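Local coordinates for N-acetylgalactosaminyltransferase 7 (Homo sapiens, PDB 6IWR), which is a glycosyltransferase of the polypeptide GalNAc transferase group, pairing a GT-A family domain with a ricin-type beta-trefoil lectin domain, at residues A[146-152]-A[233-239]; A[249-254]-A[373-377]; A[262-268]-A[332-338]; A[342-346]-A[358-363]. All coordinates share one frame; numbering follows the deposited sequence.

Contact 1: residues A[146-152]-A[233-239]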
# COMPACT_ATOMS: atom_id res chain seq x y z
N LEU A 146 32.44 -35.69 4.67
CA LEU A 146 31.08 -35.21 4.64
C LEU A 146 30.11 -36.05 3.85
O LEU A 146 30.49 -36.78 2.97
CB LEU A 146 31.06 -33.81 4.06
CG LEU A 146 31.99 -32.77 4.66
CD1 LEU A 146 32.44 -31.78 3.61
CD2 LEU A 146 31.30 -32.07 5.81
N LEU A 147 28.84 -35.94 4.21
CA LEU A 147 27.76 -36.57 3.48
C LEU A 147 27.58 -35.93 2.12
O LEU A 147 27.82 -34.76 1.95
CB LEU A 147 26.45 -36.40 4.25
CG LEU A 147 25.91 -37.36 5.30
CD1 LEU A 147 26.79 -38.56 5.55
CD2 LEU A 147 25.62 -36.64 6.60
N THR A 148 27.13 -36.70 1.15
CA THR A 148 26.73 -36.15 -0.14
C THR A 148 25.35 -35.49 -0.04
O THR A 148 24.62 -35.66 0.93
CB THR A 148 26.71 -37.24 -1.20
OG1 THR A 148 25.69 -38.19 -0.86
CG2 THR A 148 28.06 -37.94 -1.27
N SER A 149 24.96 -34.73 -1.07
CA SER A 149 23.66 -34.05 -1.01
C SER A 149 22.95 -34.03 -2.35
O SER A 149 23.57 -33.88 -3.42
CB SER A 149 23.80 -32.60 -0.50
OG SER A 149 24.26 -32.58 0.84
N SER A 150 21.63 -34.16 -2.29
CA SER A 150 20.76 -33.76 -3.39
C SER A 150 20.24 -32.36 -3.08
O SER A 150 19.61 -32.17 -2.03
CB SER A 150 19.60 -34.75 -3.54
OG SER A 150 20.07 -36.07 -3.82
N VAL A 151 20.53 -31.37 -3.92
CA VAL A 151 19.86 -30.09 -3.74
C VAL A 151 18.57 -30.12 -4.56
O VAL A 151 18.58 -30.49 -5.74
CB VAL A 151 20.75 -28.87 -4.10
CG1 VAL A 151 22.22 -29.08 -3.73
CG2 VAL A 151 20.61 -28.43 -5.54
N VAL A 152 17.46 -29.79 -3.92
CA VAL A 152 16.17 -29.76 -4.60
C VAL A 152 15.69 -28.32 -4.63
O VAL A 152 15.76 -27.61 -3.62
CB VAL A 152 15.14 -30.70 -3.95
CG1 VAL A 152 15.83 -31.84 -3.19
CG2 VAL A 152 14.28 -29.96 -3.07
N LEU A 233 19.43 -39.76 -4.64
CA LEU A 233 20.86 -40.07 -4.70
C LEU A 233 21.65 -39.55 -3.50
O LEU A 233 22.65 -40.15 -3.11
CB LEU A 233 21.45 -39.48 -5.96
CG LEU A 233 21.37 -40.23 -7.27
CD1 LEU A 233 20.25 -41.23 -7.27
CD2 LEU A 233 21.21 -39.20 -8.37
N GLY A 234 21.29 -38.40 -2.94
CA GLY A 234 22.13 -37.79 -1.95
C GLY A 234 21.86 -38.29 -0.54
O GLY A 234 20.79 -38.74 -0.15
N GLN A 235 22.88 -38.20 0.29
CA GLN A 235 22.65 -38.55 1.67
C GLN A 235 21.86 -37.47 2.41
O GLN A 235 21.02 -37.80 3.25
CB GLN A 235 23.98 -38.84 2.35
CG GLN A 235 24.73 -40.00 1.71
CD GLN A 235 26.14 -40.14 2.22
OE1 GLN A 235 26.90 -39.16 2.23
NE2 GLN A 235 26.51 -41.36 2.66
N VAL A 236 22.10 -36.18 2.13
CA VAL A 236 21.27 -35.16 2.74
C VAL A 236 20.54 -34.40 1.66
O VAL A 236 21.03 -34.24 0.54
CB VAL A 236 22.05 -34.19 3.67
CG1 VAL A 236 23.37 -34.79 4.13
CG2 VAL A 236 22.20 -32.80 3.08
N LEU A 237 19.31 -33.97 1.98
CA LEU A 237 18.55 -33.06 1.15
C LEU A 237 18.90 -31.62 1.50
O LEU A 237 18.94 -31.27 2.68
CB LEU A 237 17.05 -33.28 1.34
CG LEU A 237 16.53 -34.67 0.95
CD1 LEU A 237 15.15 -34.89 1.53
CD2 LEU A 237 16.52 -34.79 -0.60
N ILE A 238 19.19 -30.80 0.50
CA ILE A 238 19.37 -29.37 0.70
C ILE A 238 18.31 -28.69 -0.13
O ILE A 238 18.36 -28.73 -1.37
CB ILE A 238 20.77 -28.88 0.30
CG1 ILE A 238 21.87 -29.71 0.97
CG2 ILE A 238 20.92 -27.37 0.67
CD1 ILE A 238 23.26 -29.14 0.78
N TYR A 239 17.35 -28.04 0.53
CA TYR A 239 16.33 -27.28 -0.17
C TYR A 239 16.81 -25.85 -0.42
O TYR A 239 17.45 -25.24 0.44
CB TYR A 239 15.02 -27.27 0.63
CG TYR A 239 14.35 -28.61 0.63
CD1 TYR A 239 13.45 -28.95 -0.38
CD2 TYR A 239 14.63 -29.55 1.61
CE1 TYR A 239 12.83 -30.20 -0.41
CE2 TYR A 239 14.03 -30.81 1.60
CZ TYR A 239 13.13 -31.13 0.58
OH TYR A 239 12.53 -32.38 0.54
O HOH W 1 25.56 -40.11 -3.51

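Contact 2: residues A[249-254]-A[373-377]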
# COMPACT_ATOMS: atom_id res chain seq x y z
N ASN A 249 32.19 -21.52 -0.26
CA ASN A 249 32.32 -22.49 0.81
C ASN A 249 31.08 -22.50 1.70
O ASN A 249 31.16 -22.36 2.92
CB ASN A 249 33.58 -22.25 1.64
CG ASN A 249 33.83 -23.36 2.61
OD1 ASN A 249 33.38 -24.48 2.39
ND2 ASN A 249 34.54 -23.08 3.69
N TRP A 250 29.91 -22.67 1.06
CA TRP A 250 28.66 -22.81 1.79
C TRP A 250 28.41 -24.23 2.23
O TRP A 250 27.62 -24.45 3.15
CB TRP A 250 27.45 -22.37 0.96
CG TRP A 250 27.19 -23.27 -0.22
CD1 TRP A 250 27.96 -23.38 -1.34
CD2 TRP A 250 26.08 -24.18 -0.41
NE1 TRP A 250 27.40 -24.28 -2.22
CE2 TRP A 250 26.26 -24.80 -1.67
CE3 TRP A 250 24.95 -24.52 0.36
CZ2 TRP A 250 25.36 -25.74 -2.19
CZ3 TRP A 250 24.05 -25.47 -0.15
CH2 TRP A 250 24.27 -26.07 -1.42
N TYR A 251 29.07 -25.19 1.59
CA TYR A 251 28.67 -26.58 1.70
C TYR A 251 29.22 -27.23 2.96
O TYR A 251 28.48 -27.89 3.70
CB TYR A 251 29.11 -27.34 0.45
CG TYR A 251 28.58 -28.74 0.44
CD1 TYR A 251 27.33 -29.01 -0.09
CD2 TYR A 251 29.31 -29.80 1.02
CE1 TYR A 251 26.81 -30.31 -0.07
CE2 TYR A 251 28.80 -31.09 1.04
CZ TYR A 251 27.55 -31.33 0.49
OH TYR A 251 27.02 -32.60 0.49
N ALA A 252 30.52 -27.09 3.21
CA ALA A 252 31.12 -27.80 4.35
C ALA A 252 30.54 -27.33 5.68
O ALA A 252 30.08 -28.17 6.47
CB ALA A 252 32.64 -27.65 4.30
N PRO A 253 30.53 -26.04 5.99
CA PRO A 253 29.84 -25.58 7.21
C PRO A 253 28.42 -26.12 7.34
O PRO A 253 28.00 -26.49 8.45
CB PRO A 253 29.84 -24.05 7.06
CG PRO A 253 30.62 -23.74 5.78
CD PRO A 253 30.77 -24.98 5.00
N LEU A 254 27.66 -26.18 6.24
CA LEU A 254 26.26 -26.57 6.34
C LEU A 254 26.09 -28.07 6.57
O LEU A 254 25.20 -28.50 7.32
CB LEU A 254 25.51 -26.15 5.07
CG LEU A 254 24.00 -26.33 5.05
CD1 LEU A 254 23.32 -25.20 5.75
CD2 LEU A 254 23.52 -26.40 3.64
N VAL A 373 23.94 -21.78 10.66
CA VAL A 373 25.36 -22.00 10.36
C VAL A 373 25.97 -20.70 9.84
O VAL A 373 25.91 -20.44 8.64
CB VAL A 373 25.54 -23.16 9.37
CG1 VAL A 373 27.01 -23.44 9.10
CG2 VAL A 373 24.82 -24.42 9.86
N PRO A 374 26.58 -19.87 10.70
CA PRO A 374 27.12 -18.57 10.23
C PRO A 374 28.05 -18.67 9.06
O PRO A 374 28.23 -17.69 8.33
CB PRO A 374 27.86 -18.05 11.47
CG PRO A 374 27.09 -18.60 12.58
CD PRO A 374 26.77 -20.01 12.15
N CYS A 375 28.71 -19.80 8.89
CA CYS A 375 29.68 -19.86 7.82
C CYS A 375 29.07 -20.35 6.52
O CYS A 375 29.77 -20.42 5.51
CB CYS A 375 30.88 -20.73 8.23
SG CYS A 375 31.97 -19.92 9.45
N SER A 376 27.79 -20.72 6.53
CA SER A 376 27.07 -21.09 5.32
C SER A 376 26.06 -19.99 5.03
O SER A 376 25.17 -19.73 5.85
CB SER A 376 26.41 -22.46 5.48
OG SER A 376 25.85 -22.94 4.26
N ARG A 377 26.20 -19.33 3.88
CA ARG A 377 25.38 -18.18 3.54
C ARG A 377 24.78 -18.39 2.16
O ARG A 377 25.42 -18.95 1.27
CB ARG A 377 26.19 -16.89 3.56
CG ARG A 377 26.83 -16.62 4.89
CD ARG A 377 27.38 -15.22 4.96
NE ARG A 377 26.38 -14.22 5.36
CZ ARG A 377 26.40 -13.57 6.52
NH1 ARG A 377 27.34 -13.82 7.42
NH2 ARG A 377 25.47 -12.66 6.78

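Contact 3: residues A[262-268]-A[332-338]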
# COMPACT_ATOMS: atom_id res chain seq x y z
N ARG A 262 23.07 -37.25 12.62
CA ARG A 262 22.05 -37.27 11.58
C ARG A 262 20.74 -36.61 11.99
O ARG A 262 19.90 -36.37 11.11
CB ARG A 262 21.76 -38.71 11.17
CG ARG A 262 21.45 -39.61 12.34
CD ARG A 262 21.29 -41.03 11.86
NE ARG A 262 20.34 -41.01 10.77
CZ ARG A 262 19.03 -41.20 10.91
NH1 ARG A 262 18.22 -41.14 9.85
NH2 ARG A 262 18.55 -41.47 12.12
N THR A 263 20.51 -36.36 13.29
CA THR A 263 19.30 -35.69 13.76
C THR A 263 19.48 -34.18 13.86
O THR A 263 18.61 -33.50 14.40
CB THR A 263 18.85 -36.22 15.13
OG1 THR A 263 19.85 -35.92 16.11
CG2 THR A 263 18.57 -37.71 15.10
N ILE A 264 20.59 -33.65 13.39
CA ILE A 264 20.74 -32.21 13.29
C ILE A 264 20.24 -31.78 11.93
O ILE A 264 20.49 -32.43 10.91
CB ILE A 264 22.21 -31.79 13.51
CG1 ILE A 264 22.68 -32.30 14.87
CG2 ILE A 264 22.38 -30.28 13.40
CD1 ILE A 264 24.08 -31.89 15.22
N CYS A 265 19.46 -30.71 11.92
CA CYS A 265 19.02 -30.07 10.69
C CYS A 265 19.63 -28.69 10.63
O CYS A 265 19.63 -27.95 11.62
CB CYS A 265 17.50 -30.02 10.62
SG CYS A 265 16.82 -28.90 9.43
N THR A 266 20.15 -28.33 9.48
CA THR A 266 21.05 -27.20 9.35
C THR A 266 20.42 -26.14 8.46
O THR A 266 19.64 -26.44 7.55
CB THR A 266 22.36 -27.70 8.78
OG1 THR A 266 23.21 -28.01 9.88
CG2 THR A 266 23.00 -26.67 8.07
N VAL A 267 20.77 -24.88 8.74
CA VAL A 267 20.19 -23.74 8.04
C VAL A 267 21.28 -22.70 7.77
O VAL A 267 21.92 -22.22 8.69
CB VAL A 267 19.04 -23.09 8.82
CG1 VAL A 267 18.26 -22.18 7.90
CG2 VAL A 267 18.13 -24.15 9.44
N PRO A 268 21.52 -22.33 6.52
CA PRO A 268 22.44 -21.22 6.24
C PRO A 268 21.85 -19.89 6.69
O PRO A 268 20.63 -19.73 6.82
CB PRO A 268 22.57 -21.27 4.71
CG PRO A 268 21.20 -21.75 4.27
CD PRO A 268 20.81 -22.79 5.31
N PHE A 332 17.14 -25.11 3.83
CA PHE A 332 17.66 -25.88 4.96
C PHE A 332 18.30 -27.15 4.43
O PHE A 332 18.24 -27.46 3.23
CB PHE A 332 16.55 -26.17 6.00
CG PHE A 332 15.43 -27.04 5.49
CD1 PHE A 332 14.41 -26.49 4.71
CD2 PHE A 332 15.38 -28.38 5.81
CE1 PHE A 332 13.38 -27.26 4.25
CE2 PHE A 332 14.32 -29.17 5.34
CZ PHE A 332 13.32 -28.59 4.55
N ALA A 333 18.92 -27.91 5.34
CA ALA A 333 19.50 -29.21 5.04
C ALA A 333 19.12 -30.18 6.15
O ALA A 333 19.22 -29.83 7.34
CB ALA A 333 21.03 -29.09 4.92
N ILE A 334 18.65 -31.38 5.78
CA ILE A 334 18.45 -32.50 6.70
C ILE A 334 19.00 -33.74 6.04
O ILE A 334 18.97 -33.88 4.82
CB ILE A 334 16.99 -32.82 7.08
CG1 ILE A 334 15.98 -32.28 6.11
CG2 ILE A 334 16.64 -32.48 8.54
CD1 ILE A 334 14.61 -32.43 6.81
N GLU A 335 19.44 -34.67 6.89
CA GLU A 335 19.73 -36.01 6.40
C GLU A 335 18.45 -36.61 5.84
O GLU A 335 17.37 -36.46 6.42
CB GLU A 335 20.32 -36.86 7.51
CG GLU A 335 21.07 -38.07 7.04
CD GLU A 335 20.52 -39.34 7.67
OE1 GLU A 335 19.29 -39.53 7.59
OE2 GLU A 335 21.33 -40.12 8.25
N ARG A 336 18.54 -37.23 4.69
CA ARG A 336 17.35 -37.63 3.97
C ARG A 336 16.46 -38.65 4.67
O ARG A 336 15.25 -38.55 4.62
CB ARG A 336 17.73 -38.12 2.58
CG ARG A 336 16.56 -38.27 1.65
CD ARG A 336 16.93 -39.11 0.47
NE ARG A 336 15.81 -39.32 -0.41
CZ ARG A 336 15.15 -40.45 -0.47
NH1 ARG A 336 15.51 -41.45 0.30
NH2 ARG A 336 14.14 -40.58 -1.30
N GLU A 337 17.06 -39.64 5.29
CA GLU A 337 16.32 -40.62 6.03
C GLU A 337 15.62 -39.99 7.21
O GLU A 337 14.49 -40.34 7.52
CB GLU A 337 17.26 -41.71 6.50
CG GLU A 337 16.94 -43.08 5.95
CD GLU A 337 17.56 -44.19 6.76
OE1 GLU A 337 18.77 -44.10 7.06
OE2 GLU A 337 16.84 -45.15 7.10
N PHE A 338 16.30 -39.08 7.88
CA PHE A 338 15.76 -38.43 9.06
C PHE A 338 14.53 -37.59 8.76
O PHE A 338 13.55 -37.67 9.47
CB PHE A 338 16.83 -37.55 9.67
CG PHE A 338 16.42 -36.91 10.95
CD1 PHE A 338 16.06 -37.68 12.03
CD2 PHE A 338 16.41 -35.56 11.06
CE1 PHE A 338 15.68 -37.09 13.20
CE2 PHE A 338 16.04 -34.96 12.24
CZ PHE A 338 15.67 -35.72 13.30

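Contact 4: residues A[342-346]-A[358-363]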
# COMPACT_ATOMS: atom_id res chain seq x y z
N LEU A 342 10.93 -38.22 10.25
CA LEU A 342 9.97 -37.17 10.58
C LEU A 342 8.76 -37.34 9.68
O LEU A 342 7.62 -37.14 10.09
CB LEU A 342 10.61 -35.79 10.44
CG LEU A 342 11.37 -35.24 11.65
CD1 LEU A 342 11.69 -36.30 12.69
CD2 LEU A 342 12.64 -34.52 11.21
N GLY A 343 9.03 -37.73 8.44
CA GLY A 343 8.03 -38.19 7.50
C GLY A 343 6.81 -37.41 7.05
O GLY A 343 5.72 -37.96 7.10
N LEU A 344 6.95 -36.18 6.56
CA LEU A 344 8.17 -35.40 6.55
C LEU A 344 7.65 -34.02 6.89
O LEU A 344 7.89 -33.48 7.96
CB LEU A 344 8.76 -35.36 5.15
CG LEU A 344 8.90 -36.65 4.33
CD1 LEU A 344 7.84 -36.71 3.24
CD2 LEU A 344 10.28 -36.71 3.72
N TYR A 345 6.90 -33.48 5.94
CA TYR A 345 6.08 -32.31 6.13
C TYR A 345 4.68 -32.88 6.24
O TYR A 345 4.26 -33.65 5.39
CB TYR A 345 6.12 -31.41 4.90
CG TYR A 345 7.16 -30.31 4.94
CD1 TYR A 345 7.53 -29.71 6.12
CD2 TYR A 345 7.76 -29.88 3.77
CE1 TYR A 345 8.48 -28.71 6.14
CE2 TYR A 345 8.71 -28.88 3.78
CZ TYR A 345 9.06 -28.30 4.97
OH TYR A 345 10.01 -27.31 4.96
N ASP A 346 3.98 -32.52 7.30
CA ASP A 346 2.64 -33.05 7.52
C ASP A 346 1.91 -32.91 6.20
O ASP A 346 1.94 -31.86 5.58
CB ASP A 346 1.96 -32.25 8.64
CG ASP A 346 0.44 -32.24 8.55
OD1 ASP A 346 -0.14 -33.16 7.95
OD2 ASP A 346 -0.17 -31.30 9.08
N GLU A 358 6.31 -26.32 11.75
CA GLU A 358 6.00 -27.71 12.00
C GLU A 358 7.21 -28.63 12.01
O GLU A 358 7.35 -29.44 12.91
CB GLU A 358 5.01 -28.19 10.95
CG GLU A 358 4.26 -29.44 11.33
CD GLU A 358 4.63 -30.65 10.52
OE1 GLU A 358 5.20 -30.49 9.44
OE2 GLU A 358 4.37 -31.76 10.97
N ILE A 359 8.11 -28.47 11.04
CA ILE A 359 9.35 -29.23 11.00
C ILE A 359 10.28 -28.80 12.12
O ILE A 359 10.97 -29.65 12.71
CB ILE A 359 10.00 -29.09 9.61
CG1 ILE A 359 11.14 -30.10 9.42
CG2 ILE A 359 10.56 -27.69 9.40
CD1 ILE A 359 10.69 -31.51 9.33
N SER A 360 10.30 -27.50 12.47
CA SER A 360 11.09 -27.04 13.61
C SER A 360 10.66 -27.71 14.91
O SER A 360 11.49 -28.27 15.64
CB SER A 360 11.00 -25.53 13.76
OG SER A 360 11.45 -24.87 12.60
N TYR A 361 9.37 -27.63 15.25
CA TYR A 361 8.91 -28.26 16.49
C TYR A 361 9.19 -29.77 16.46
O TYR A 361 9.78 -30.31 17.40
CB TYR A 361 7.43 -27.96 16.74
CG TYR A 361 7.08 -26.49 16.68
CD1 TYR A 361 7.90 -25.53 17.26
CD2 TYR A 361 5.93 -26.06 16.02
CE1 TYR A 361 7.58 -24.19 17.19
CE2 TYR A 361 5.60 -24.72 15.94
CZ TYR A 361 6.42 -23.79 16.52
OH TYR A 361 6.10 -22.44 16.44
N LYS A 362 8.84 -30.46 15.36
CA LYS A 362 9.17 -31.88 15.25
C LYS A 362 10.64 -32.15 15.59
O LYS A 362 10.96 -33.03 16.40
CB LYS A 362 8.87 -32.44 13.85
CG LYS A 362 7.41 -32.70 13.59
CD LYS A 362 7.18 -33.83 12.61
CE LYS A 362 7.17 -33.34 11.18
NZ LYS A 362 6.05 -33.93 10.42
N ILE A 363 11.56 -31.42 14.94
CA ILE A 363 12.97 -31.72 15.14
C ILE A 363 13.34 -31.55 16.61
O ILE A 363 13.99 -32.41 17.21
CB ILE A 363 13.84 -30.83 14.25
CG1 ILE A 363 13.70 -31.24 12.80
CG2 ILE A 363 15.27 -30.91 14.70
CD1 ILE A 363 14.41 -30.30 11.84
O HOH W 2 4.92 -37.16 11.12

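Contact 1: residues A[146-152]-A[233-239]
Gln235 lies across Thr148 and reaches Leu147 with its amide. Its CB faces Thr148 O at 3.5 Å. Gln235 CG sits 3.3 Å from Thr148 OG1. From there the chain runs on extended (chi2 170°) and brings the amide alongside the backbone. Gln235 OE1 accepts from Thr148 N at 2.7 Å, in the carbonyl plane and on a lone pair. Gln235 NE2 lies toward Leu147 CD1, 4.0 Å away. The backbone of Gln235 is held as well: its N donates to Thr148 OG1 at 3.0 Å. Beyond this start the two chains become neighbouring parallel strands, 149-152 beside 236-239, in the central sheet of the GT-A domain. Thr148 O, Ser150 N, Ser150 O and Val152 N bond in turn to Val236 N, Val236 O, Ile238 N and Ile238 O. Ser149, Val151, Val236 and Ile238 turn to one face, where helix 251-260 packs. There Ser149 OG bonds to Tyr251 OH and lies 3.6 Å from Ile238 CD1. Ser150 and Leu237 turn to the other face. Ser150 OG bonds to Glu181 and takes a weak bond from Gly234 N at 2.8 Å. A water donates to Leu233 O and also sits within bonding distance of Thr148 OG1.

Contact 2: residues A[249-254]-A[373-377]
Trp250 and Pro253, of segment 249-254, pack against a corner of the sheet. The corner is a type I beta turn from Val373 to Ser376. It joins strand 369-373 to strand 376-382 in the mixed sheet of the GT-A domain. The turn is closed by a bond from Ser376 N to Val373 O at 2.8 Å.

One hydrogen bond links the two segments. Ser376 OG donates to Trp250 O at 2.6 Å and meets it in the carbonyl plane, on a lone pair. The hydroxyl is carried there because OG stands anti to its own backbone N (chi1 -172°). The same OG lies at the edge of the indole, near the ring plane. The indole itself leads away from the turn, and its NE1 bonds to Thr174.

The apolar contacts gather on the proline ring. Pro253 CB touches Val373 CG1 at 3.5 Å and Cys375 CB at 3.7 Å, so one carbon spans two residues of the turn. Pro253 CG rests near Cys375 O, at 3.4 Å. Val373 CG1 also lies 3.3 Å from Pro253 O. Leu254 packs beside Ser376, and its side chain also reaches Pro268 of the neighbouring strand.

A covalent tie fixes the turn from outside. Cys375 SG is in a disulfide with Cys137, while its CB stays against the proline. Leu254 CB approaches the bonded hydroxyl of Ser376, with 3.3 Å between CB and OG.

Contact 3: residues A[262-268]-A[332-338]
Arg262 takes hold of Glu335 side-on, with two nitrogens on two oxygens. NE of Arg262 meets OE2 of Glu335 at 2.9 Å, and that oxygen lies at the edge of the guanidinium, in its plane. The carboxylate is turned, with the two planes 50° apart, so NE comes from above it. Arg262 NH1 reaches Glu335 OE1 on the syn side at 3.0 Å. The bend of the arginine chain at chi3 (-51°) folds the guanidinium back to this position. Glu335 OE1 has a second donor, Phe338 N, also at 3.0 Å. Glu335 is thus both salt-bridge partner and N-cap of helix 336-342. NH1 of Arg262 also forms a salt bridge with Glu341, further along this helix.

This is where strand 332-335 passes into a helix. The strand runs antiparallel to strand 264-268 in the GT-A sheet. Thr266 and Ala333 form the hydrogen-bonded pair, with both N-to-O bonds at 2.8 Å.

One face of the Phe338 ring is covered by CA of Thr263. This CA stands over the ring centre, 3.7 Å from the centroid, in a CH-pi contact only 14° off the normal. Thr263 CG2 leans toward Phe338 CE1. At the other end, Cys265 SG comes obliquely to the Phe332 ring, 3.9 Å from Phe332 CD2. The Phe332 ring stacks with Tyr239.

Contact 4: residues A[342-346]-A[358-363]
Leu342 and Ile359 meet in the apolar, close-packed part of this contact. Leu342 CD2 touches Ile359 CD1 at 4.0 Å and Ile363 CG1 at 3.8 Å. The leucine side chain crosses both isoleucines at about a right angle. Tyr345 adds a ring: its CE1 rests 3.8 Å from Ile359 CB. The backbone turns Tyr345 CB away from the helix, yet the ring comes back to it. Phe339 meets this ring edge-to-face.

The other part is polar and includes a water. Lys362 bends at chi3 and chi4 (-87° and -135°), bringing NZ over the loop backbone. Lys362 NZ donates to Leu344 O at 3.1 Å, from above the carbonyl plane. It also forms a salt bridge with Glu358 OE2 at 2.8 Å, one helical turn back. The water donates to Leu342 O and accepts a weak bond from NZ. Nearby Gly343, with positive phi, is exposed. The other oxygen of the glutamate, Glu358 OE1, accepts from Asp346 N at 3.2 Å. This bond is nearly straight (178°), but it too comes from above the carboxylate plane. The Asp346 carboxylate is held by Gly348 N and Arg407.

The arrangement is a connection between two helices: the chain leaves helix 336-342 and folds back along helix 355-365, where Glu358 and Lys362 bond to its backbone.

Contacts 1, 2 and 3 all reach the mixed sheet of the GT-A domain. Strand 236-240 of contact 1 neighbours strand 332-335 of contact 3, and the centres of the two contacts are 9 Å apart. Strand 264-274 of contact 3 neighbours strand 376-382 of contact 2; the centres of these contacts are 13 Å apart. Helix 251-260 links contacts 1 and 2, since Tyr251 OH bonds to Leu147 O. Along the chain contact 1 closes first. Contact 2 then spans contacts 3 and 4, which follow one another. Contact 4 packs on the sheet: Ile363 on Cys265 and Tyr345 on Phe332. Distant segments thus form one core; the side chains of Tyr239, Phe332 and Tyr345 are each about 12 Å from the bound manganese ion.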